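Local coordinates for protein unsaturated glucuronyl hydrolase (Streptococcus agalactiae, PDB 2ZZR) that hydrolyses unsaturated disaccharides of chondroitin, hyaluronan and heparin, releasing the unsaturated uronic acid from their non-reducing end, at residues 270-275 with 323-328. Numbering follows the deposited sequence.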
loop_
_atom_site.group_PDB
_atom_site.type_symbol
_atom_site.label_atom_id
_atom_site.label_comp_id
_atom_site.label_asym_id
_atom_site.label_seq_id
_atom_site.Cartn_x
_atom_site.Cartn_y
_atom_site.Cartn_z
ATOM N N LEU A 270 -12.499 13.101 0.560
ATOM C CA LEU A 270 -12.339 11.933 -0.306
ATOM C C LEU A 270 -11.978 10.692 0.513
ATOM O O LEU A 270 -12.509 9.601 0.271
ATOM C CB LEU A 270 -11.295 12.203 -1.386
ATOM C CG LEU A 270 -11.372 11.294 -2.618
ATOM C CD1 LEU A 270 -12.690 11.509 -3.385
ATOM C CD2 LEU A 270 -10.187 11.533 -3.513
ATOM N N PHE A 271 -11.088 10.870 1.492
ATOM C CA PHE A 271 -10.771 9.806 2.449
ATOM C C PHE A 271 -12.003 9.306 3.183
ATOM O O PHE A 271 -12.200 8.099 3.315
ATOM C CB PHE A 271 -9.732 10.270 3.482
ATOM C CG PHE A 271 -9.589 9.331 4.665
ATOM C CD1 PHE A 271 -8.651 8.303 4.645
ATOM C CD2 PHE A 271 -10.394 9.486 5.804
ATOM C CE1 PHE A 271 -8.509 7.432 5.743
ATOM C CE2 PHE A 271 -10.268 8.621 6.902
ATOM C CZ PHE A 271 -9.321 7.592 6.868
ATOM N N LYS A 272 -12.817 10.229 3.689
ATOM C CA LYS A 272 -13.996 9.852 4.456
ATOM C C LYS A 272 -14.927 9.003 3.581
ATOM O O LYS A 272 -15.437 7.975 4.024
ATOM C CB LYS A 272 -14.698 11.101 5.010
ATOM C CG LYS A 272 -13.978 11.705 6.244
ATOM C CD LYS A 272 -14.250 13.216 6.438
ATOM C CE LYS A 272 -15.707 13.541 6.776
ATOM N NZ LYS A 272 -16.169 13.057 8.106
ATOM N N GLY A 273 -15.102 9.415 2.331
ATOM C CA GLY A 273 -15.945 8.672 1.388
ATOM C C GLY A 273 -15.453 7.250 1.171
ATOM O O GLY A 273 -16.208 6.284 1.358
ATOM N N MET A 274 -14.183 7.118 0.795
ATOM C CA MET A 274 -13.612 5.801 0.477
ATOM C C MET A 274 -13.523 4.889 1.693
ATOM O O MET A 274 -13.760 3.684 1.593
ATOM C CB MET A 274 -12.234 5.937 -0.184
ATOM C CG MET A 274 -12.240 6.699 -1.505
ATOM S SD MET A 274 -10.793 6.370 -2.523
ATOM C CE MET A 274 -11.126 4.698 -3.097
ATOM N N THR A 275 -13.193 5.464 2.849
ATOM C CA THR A 275 -13.032 4.678 4.066
ATOM C C THR A 275 -14.382 4.195 4.590
ATOM O O THR A 275 -14.511 3.035 4.993
ATOM C CB THR A 275 -12.249 5.473 5.136
ATOM O OG1 THR A 275 -10.998 5.883 4.569
ATOM C CG2 THR A 275 -11.981 4.627 6.367
ATOM N N GLU A 323 -10.294 17.035 15.510
ATOM C CA GLU A 323 -10.913 16.447 16.693
ATOM C C GLU A 323 -12.437 16.552 16.664
ATOM O O GLU A 323 -13.124 15.716 17.244
ATOM C CB GLU A 323 -10.377 17.115 17.967
ATOM C CG GLU A 323 -8.983 16.631 18.371
ATOM C CD GLU A 323 -8.972 15.175 18.801
ATOM O OE1 GLU A 323 -8.317 14.356 18.122
ATOM O OE2 GLU A 323 -9.623 14.844 19.812
ATOM N N VAL A 324 -12.949 17.582 15.992
ATOM C CA VAL A 324 -14.398 17.816 15.909
ATOM C C VAL A 324 -15.089 16.948 14.854
ATOM O O VAL A 324 -16.320 16.951 14.761
ATOM C CB VAL A 324 -14.751 19.309 15.649
ATOM C CG1 VAL A 324 -14.239 20.189 16.792
ATOM C CG2 VAL A 324 -14.221 19.798 14.301
ATOM N N ASP A 325 -14.313 16.222 14.053
ATOM C CA ASP A 325 -14.929 15.318 13.075
ATOM C C ASP A 325 -15.687 14.235 13.846
ATOM O O ASP A 325 -15.089 13.520 14.650
ATOM C CB ASP A 325 -13.887 14.712 12.128
ATOM C CG ASP A 325 -14.527 13.904 10.998
ATOM O OD1 ASP A 325 -14.331 14.255 9.819
ATOM O OD2 ASP A 325 -15.226 12.923 11.299
ATOM N N PRO A 326 -17.017 14.118 13.614
ATOM C CA PRO A 326 -17.840 13.237 14.446
ATOM C C PRO A 326 -17.495 11.754 14.290
ATOM O O PRO A 326 -17.908 10.938 15.113
ATOM C CB PRO A 326 -19.269 13.520 13.958
ATOM C CG PRO A 326 -19.111 14.013 12.574
ATOM C CD PRO A 326 -17.812 14.789 12.570
ATOM N N ASP A 327 -16.728 11.425 13.257
ATOM C CA ASP A 327 -16.338 10.040 13.006
ATOM C C ASP A 327 -14.902 9.714 13.392
ATOM O O ASP A 327 -14.478 8.565 13.255
ATOM C CB ASP A 327 -16.575 9.684 11.540
ATOM C CG ASP A 327 -18.052 9.526 11.204
ATOM O OD1 ASP A 327 -18.861 9.247 12.113
ATOM O OD2 ASP A 327 -18.391 9.695 10.024
ATOM N N LYS A 328 -14.156 10.707 13.885
ATOM C CA LYS A 328 -12.750 10.481 14.233
ATOM C C LYS A 328 -12.578 9.344 15.231
ATOM O O LYS A 328 -11.754 8.453 15.025
ATOM C CB LYS A 328 -12.073 11.753 14.757
ATOM C CG LYS A 328 -10.576 11.557 14.964
ATOM C CD LYS A 328 -9.852 12.840 15.332
ATOM C CE LYS A 328 -8.345 12.596 15.355
ATOM N NZ LYS A 328 -7.574 13.870 15.572
HETATM O O HOH W 1 -16.693 10.269 8.052
#
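Lys272 and Asp325 reach for each other from opposite directions and form a salt bridge that joins the flank of helix 265-280 to the loop ahead of helix 328-346. The ammonium NZ gives a 2.8 Å hydrogen bond to Asp325 OD1, received on the syn lone pair, and lies 3.3 Å from Asp325 OD2. The lysine chain bends at chi3 (66°), bringing CE within 3.4 Å of Asp325 OD1, and again at chi4 (67°), turning NZ onto the carboxylate. In this tight part the carboxylate is buried and held at both oxygens: while OD1 takes the lysine, Asp325 OD2 accepts from Asp327 N at 2.9 Å, nearly along its C-O axis, which should fix the rotation of the group and probably favours its ionised form. At Asp327 the contact is looser. Its OD2 stays 4.5 Å from Lys272 NZ, too far for direct pairing, and a water bridges the two, accepting from Lys272 NZ and donating to Asp327 OD2. Tyr331 of helix 328-346 touches the Lys272 side chain and packs edge-to-face with Phe271. A capping aspartate ahead of a type I turn into helix 328-346, tied to helix 265-280, thus links helices of this family 88 alpha-barrel.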